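Local atomic coordinates of iron-only hydrogenase system regulator (Thermotoga maritima, PDB entry 2NZC), a protein that is of uncharacterised function but probably acts as an ACT-like regulator of the iron-only hydrogenase system. Residues Leu10-Glu15 / Ser73-Lys78; Glu33-Arg38 / Ile51-Lys56. All coordinates share one frame; numbering follows the deposited sequence.

Interaction 1: residues Leu10-Glu15 / Ser73-Lys78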
loop_
_atom_site.group_PDB
_atom_site.type_symbol
_atom_site.label_atom_id
_atom_site.label_comp_id
_atom_site.label_asym_id
_atom_site.label_seq_id
_atom_site.Cartn_x
_atom_site.Cartn_y
_atom_site.Cartn_z
ATOM N N LEU D 10 -11.653 4.861 2.970
ATOM C CA LEU D 10 -12.405 4.936 1.718
ATOM C C LEU D 10 -11.903 3.891 0.749
ATOM O O LEU D 10 -10.691 3.765 0.522
ATOM C CB LEU D 10 -12.237 6.307 1.083
ATOM C CG LEU D 10 -13.362 7.269 1.418
ATOM C CD1 LEU D 10 -12.987 7.898 2.718
ATOM C CD2 LEU D 10 -13.462 8.318 0.329
ATOM N N THR D 11 -12.830 3.128 0.202
ATOM C CA THR D 11 -12.517 2.253 -0.915
ATOM C C THR D 11 -13.269 2.740 -2.138
ATOM O O THR D 11 -14.514 2.910 -2.115
ATOM C CB THR D 11 -12.922 0.839 -0.627
ATOM O OG1 THR D 11 -14.334 0.831 -0.401
ATOM C CG2 THR D 11 -12.248 0.364 0.631
ATOM N N ILE D 12 -12.510 2.962 -3.203
ATOM C CA ILE D 12 -13.028 3.444 -4.463
ATOM C C ILE D 12 -12.760 2.365 -5.505
ATOM O O ILE D 12 -11.629 1.882 -5.631
ATOM C CB ILE D 12 -12.276 4.722 -4.892
ATOM C CG1 ILE D 12 -12.369 5.800 -3.792
ATOM C CG2 ILE D 12 -12.794 5.248 -6.217
ATOM C CD1 ILE D 12 -11.372 6.885 -3.943
ATOM N N VAL D 13 -13.785 1.994 -6.257
ATOM C CA VAL D 13 -13.612 1.119 -7.416
ATOM C C VAL D 13 -13.935 1.929 -8.682
ATOM O O VAL D 13 -15.062 2.405 -8.863
ATOM C CB VAL D 13 -14.495 -0.148 -7.302
ATOM C CG1 VAL D 13 -14.393 -0.996 -8.546
ATOM C CG2 VAL D 13 -14.081 -0.967 -6.052
ATOM N N VAL D 14 -12.933 2.080 -9.545
ATOM C CA VAL D 14 -13.053 2.886 -10.761
ATOM C C VAL D 14 -12.982 2.037 -12.026
ATOM O O VAL D 14 -12.148 1.150 -12.122
ATOM C CB VAL D 14 -11.903 3.922 -10.865
ATOM C CG1 VAL D 14 -12.265 5.031 -11.878
ATOM C CG2 VAL D 14 -11.581 4.524 -9.542
ATOM N N GLU D 15 -13.839 2.323 -13.007
ATOM C CA GLU D 15 -13.670 1.762 -14.364
ATOM C C GLU D 15 -12.495 2.495 -15.023
ATOM O O GLU D 15 -12.488 3.723 -15.091
ATOM C CB GLU D 15 -14.962 1.868 -15.167
ATOM C CG GLU D 15 -16.173 1.438 -14.341
ATOM C CD GLU D 15 -17.450 1.248 -15.128
ATOM O OE1 GLU D 15 -17.680 1.938 -16.157
ATOM O OE2 GLU D 15 -18.251 0.392 -14.693
ATOM N N SER D 73 -19.127 9.310 -12.990
ATOM C CA SER D 73 -19.538 8.136 -13.764
ATOM C C SER D 73 -18.500 7.023 -13.756
ATOM O O SER D 73 -17.318 7.253 -14.030
ATOM C CB SER D 73 -19.873 8.534 -15.212
ATOM O OG SER D 73 -20.360 7.433 -15.965
ATOM N N GLY D 74 -18.950 5.818 -13.423
ATOM C CA GLY D 74 -18.072 4.643 -13.369
ATOM C C GLY D 74 -17.255 4.530 -12.098
ATOM O O GLY D 74 -16.199 3.884 -12.088
ATOM N N VAL D 75 -17.724 5.160 -11.020
ATOM C CA VAL D 75 -17.007 5.120 -9.749
ATOM C C VAL D 75 -17.948 4.667 -8.652
ATOM O O VAL D 75 -19.031 5.228 -8.489
ATOM C CB VAL D 75 -16.400 6.515 -9.370
ATOM C CG1 VAL D 75 -15.860 6.510 -7.946
ATOM C CG2 VAL D 75 -15.299 6.912 -10.346
ATOM N N ARG D 76 -17.543 3.648 -7.905
ATOM C CA ARG D 76 -18.267 3.280 -6.693
ATOM C C ARG D 76 -17.402 3.527 -5.501
ATOM O O ARG D 76 -16.219 3.144 -5.499
ATOM C CB ARG D 76 -18.664 1.804 -6.682
ATOM C CG ARG D 76 -19.539 1.355 -7.823
ATOM C CD ARG D 76 -20.191 0.015 -7.479
ATOM N NE ARG D 76 -19.289 -0.851 -6.711
ATOM C CZ ARG D 76 -18.503 -1.789 -7.240
ATOM N NH1 ARG D 76 -17.723 -2.512 -6.450
ATOM N NH2 ARG D 76 -18.494 -2.007 -8.550
ATOM N N VAL D 77 -17.977 4.115 -4.466
ATOM C CA VAL D 77 -17.190 4.405 -3.282
ATOM C C VAL D 77 -17.878 3.952 -2.002
ATOM O O VAL D 77 -19.099 3.995 -1.888
ATOM C CB VAL D 77 -16.745 5.892 -3.237
ATOM C CG1 VAL D 77 -17.937 6.795 -3.289
ATOM C CG2 VAL D 77 -15.832 6.166 -2.001
ATOM N N LYS D 78 -17.083 3.479 -1.057
ATOM C CA LYS D 78 -17.597 3.076 0.228
ATOM C C LYS D 78 -16.769 3.797 1.270
ATOM O O LYS D 78 -15.531 3.701 1.276
ATOM C CB LYS D 78 -17.477 1.561 0.390
ATOM C CG LYS D 78 -18.093 0.982 1.657
ATOM C CD LYS D 78 -19.619 0.790 1.504
ATOM C CE LYS D 78 -20.098 -0.493 2.173
ATOM N NZ LYS D 78 -21.077 -0.283 3.285
HETATM O O HOH W 1 -15.588 0.746 -3.114
#
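Thr11 and Lys78, and two residues further on Val13 and Arg76, form the hydrogen-bonded pairs of an antiparallel ladder between strands 6-15 and 75-81. Each pair closes a ring of two N-H...O=C bonds: Thr11 N to Lys78 O at 3.0 Å with its return from Lys78 N to Thr11 O, and Val13 N to Arg76 O at 2.8 Å with its return from Arg76 N to Val13 O. A fifth bond, Glu15 N to Gly74 O, fastens the end of the ladder where Gly74 turns at positive phi (81°). Water 1 donates to Thr11 O at 2.6 Å, giving that carbonyl a second polar partner beside the amide of Lys78.

Apolar contacts gather on the face of Ile12, Val14, Val75 and Val77. Ile12 reaches both valines of the partner strand, CG2 meeting Val75 CG1 at 3.7 Å and CG1 lying beside Val77 CG2. Val14 CG1 rests alongside Val75 CG2 at 3.9 Å, and helices 18-30 and 59-69 cover this face.

On the other face Arg76 runs alongside Val13, whose CB sits 4.0 Å above the guanidinium plane, toward its rim. The arginine side chain bends at chi3 (-36°), which turns NE out of the line of the stem; beyond it, Arg76 NH1 hydrogen-bonds Leu82 O of the second subunit. The chemistry thus divides by face: hydrocarbon packing toward the helices, and a mixed polar and aliphatic surface toward the second subunit.

Interaction 2: residues Glu33-Arg38 / Ile51-Lys56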
loop_
_atom_site.group_PDB
_atom_site.type_symbol
_atom_site.label_atom_id
_atom_site.label_comp_id
_atom_site.label_asym_id
_atom_site.label_seq_id
_atom_site.Cartn_x
_atom_site.Cartn_y
_atom_site.Cartn_z
ATOM N N GLU D 33 -4.626 17.078 1.423
ATOM C CA GLU D 33 -4.251 17.559 2.765
ATOM C C GLU D 33 -4.532 16.540 3.853
ATOM O O GLU D 33 -3.718 16.350 4.748
ATOM C CB GLU D 33 -5.044 18.842 3.099
ATOM C CG GLU D 33 -4.575 19.611 4.333
ATOM C CD GLU D 33 -5.402 20.867 4.599
ATOM O OE1 GLU D 33 -6.646 20.861 4.387
ATOM O OE2 GLU D 33 -4.808 21.878 5.036
ATOM N N ASP D 34 -5.712 15.938 3.815
ATOM C CA ASP D 34 -6.096 15.041 4.896
ATOM C C ASP D 34 -5.980 13.583 4.507
ATOM O O ASP D 34 -6.476 12.738 5.227
ATOM C CB ASP D 34 -7.504 15.326 5.390
ATOM C CG ASP D 34 -7.600 16.612 6.224
ATOM O OD1 ASP D 34 -6.595 17.083 6.810
ATOM O OD2 ASP D 34 -8.710 17.152 6.300
ATOM N N ILE D 35 -5.338 13.298 3.377
ATOM C CA ILE D 35 -5.114 11.905 2.970
ATOM C C ILE D 35 -3.821 11.407 3.620
ATOM O O ILE D 35 -2.761 11.998 3.444
ATOM C CB ILE D 35 -5.063 11.730 1.435
ATOM C CG1 ILE D 35 -6.458 11.951 0.828
ATOM C CG2 ILE D 35 -4.636 10.244 1.079
ATOM C CD1 ILE D 35 -6.497 11.956 -0.742
ATOM N N LEU D 36 -3.901 10.338 4.395
ATOM C CA LEU D 36 -2.682 9.834 5.037
ATOM C C LEU D 36 -2.067 8.667 4.303
ATOM O O LEU D 36 -0.916 8.302 4.557
ATOM C CB LEU D 36 -2.960 9.449 6.497
ATOM C CG LEU D 36 -3.577 10.534 7.357
ATOM C CD1 LEU D 36 -3.872 9.956 8.761
ATOM C CD2 LEU D 36 -2.631 11.697 7.435
ATOM N N LEU D 37 -2.858 8.044 3.432
ATOM C CA LEU D 37 -2.407 6.850 2.737
ATOM C C LEU D 37 -3.238 6.675 1.497
ATOM O O LEU D 37 -4.466 6.849 1.534
ATOM C CB LEU D 37 -2.510 5.596 3.653
ATOM C CG LEU D 37 -2.117 4.268 2.986
ATOM C CD1 LEU D 37 -0.608 4.299 2.599
ATOM C CD2 LEU D 37 -2.439 2.994 3.818
ATOM N N ARG D 38 -2.574 6.364 0.384
ATOM C CA ARG D 38 -3.309 6.048 -0.860
ATOM C C ARG D 38 -2.653 4.824 -1.496
ATOM O O ARG D 38 -1.417 4.791 -1.669
ATOM C CB ARG D 38 -3.298 7.229 -1.842
ATOM C CG ARG D 38 -3.985 6.912 -3.218
ATOM C CD ARG D 38 -4.173 8.215 -4.047
ATOM N NE ARG D 38 -4.686 7.960 -5.406
ATOM C CZ ARG D 38 -4.844 8.904 -6.344
ATOM N NH1 ARG D 38 -4.543 10.179 -6.086
ATOM N NH2 ARG D 38 -5.288 8.577 -7.552
ATOM N N ILE D 51 -8.814 1.736 -5.378
ATOM C CA ILE D 51 -8.028 2.731 -4.610
ATOM C C ILE D 51 -8.496 2.657 -3.161
ATOM O O ILE D 51 -9.723 2.690 -2.893
ATOM C CB ILE D 51 -8.221 4.204 -5.108
ATOM C CG1 ILE D 51 -7.834 4.353 -6.560
ATOM C CG2 ILE D 51 -7.344 5.183 -4.290
ATOM C CD1 ILE D 51 -8.428 5.625 -7.273
ATOM N N PHE D 52 -7.535 2.518 -2.249
ATOM C CA PHE D 52 -7.792 2.544 -0.830
ATOM C C PHE D 52 -7.224 3.842 -0.312
ATOM O O PHE D 52 -6.085 4.195 -0.663
ATOM C CB PHE D 52 -7.035 1.429 -0.097
ATOM C CG PHE D 52 -7.368 0.022 -0.550
ATOM C CD1 PHE D 52 -8.544 -0.588 -0.154
ATOM C CD2 PHE D 52 -6.443 -0.724 -1.274
ATOM C CE1 PHE D 52 -8.822 -1.906 -0.526
ATOM C CE2 PHE D 52 -6.733 -2.045 -1.646
ATOM C CZ PHE D 52 -7.905 -2.609 -1.269
ATOM N N LEU D 53 -7.986 4.525 0.551
ATOM C CA LEU D 53 -7.540 5.773 1.209
ATOM C C LEU D 53 -7.773 5.675 2.713
ATOM O O LEU D 53 -8.775 5.087 3.171
ATOM C CB LEU D 53 -8.362 6.985 0.685
ATOM C CG LEU D 53 -8.389 7.255 -0.829
ATOM C CD1 LEU D 53 -9.288 8.420 -1.106
ATOM C CD2 LEU D 53 -7.013 7.655 -1.309
ATOM N N VAL D 54 -6.833 6.223 3.474
ATOM C CA VAL D 54 -7.034 6.535 4.897
ATOM C C VAL D 54 -6.982 8.065 4.992
ATOM O O VAL D 54 -6.055 8.688 4.458
ATOM C CB VAL D 54 -5.935 5.901 5.807
ATOM C CG1 VAL D 54 -6.226 6.266 7.305
ATOM C CG2 VAL D 54 -5.932 4.374 5.635
ATOM N N LEU D 55 -7.984 8.669 5.641
ATOM C CA LEU D 55 -7.989 10.101 5.847
ATOM C C LEU D 55 -8.103 10.324 7.317
ATOM O O LEU D 55 -8.662 9.489 8.029
ATOM C CB LEU D 55 -9.198 10.758 5.171
ATOM C CG LEU D 55 -9.115 10.845 3.643
ATOM C CD1 LEU D 55 -9.797 9.660 3.003
ATOM C CD2 LEU D 55 -9.719 12.165 3.195
ATOM N N LYS D 56 -7.555 11.434 7.789
ATOM C CA LYS D 56 -7.924 11.923 9.106
ATOM C C LYS D 56 -8.484 13.320 8.883
ATOM O O LYS D 56 -7.756 14.234 8.522
ATOM C CB LYS D 56 -6.743 11.948 10.063
ATOM C CG LYS D 56 -7.172 12.220 11.515
ATOM C CD LYS D 56 -5.985 12.376 12.427
ATOM C CE LYS D 56 -6.417 12.793 13.816
ATOM N NZ LYS D 56 -5.304 13.524 14.478
#
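Arg38 lays its aliphatic stem beside Leu53, CG meeting Leu53 CD2 at 3.7 Å, while Ile51 CG2, two residues back on the same strand as Leu53, touches that CG at 3.9 Å, the two side chains crossing obliquely. CG stands anti to the backbone N (chi1 176°), and the chain stays extended as far as NE. Further along this face Ile35 CG1 lies alongside Leu55 CG. Val54 and Leu37 meet on the reverse face, CB to CB at 4.1 Å, and Leu36 CD1 reaches Lys56 CB at 3.7 Å.

The backbone sets these positions. Val54 O accepts a short bond from Leu36 N (2.7 Å) and a weak one from Leu37 N (3.4 Å), whereas Val54 N donates to Leu37 O. Lys56 N binds Asp34 O, before the register slips by one residue.

Farther out, Arg38 NH2 hydrogen-bonds Asn25 of helix 18-30, and a bound acetic acid, probably from the crystallisation liquor, approaches the arginine side chain. Replacing Arg38, an alanine here would keep CB against Leu53 CD2 but would probably open a gap where CG and CD packed, and leave Asn25 OD1 without this donor. Lys56 NZ forms a salt bridge with Glu45 of the second subunit, and Arg38 pairs with a strand of the third subunit, carrying the sheet across that interface. Leu36 and Leu37, opposite the single Val54, define a classic beta bulge, here within the hairpin of strands 35-43 and 48-57.

From the N terminus, strand 6-15 comes first but waits for its partner in interaction 1 until strand 75-81, so that this contact closes a loop holding both helices and the hairpin of strands 35-43 and 48-57. Interaction 2 is nested inside that loop, joining the two arms of the hairpin across a short connection. The sheet order 35-43, 48-57, 6-15, 75-81 puts the two contacts on opposite sides of the chain's centre, about 15 Å apart between centres. Strands 6-15 and 48-57 bridge them: Leu10 O lies 2.8 Å from Leu53 N, a probable hydrogen bond, and Ile12 CD1 packs on Leu53 CD1. Such a four-stranded antiparallel sheet with two helices agrees with the ACT-like family.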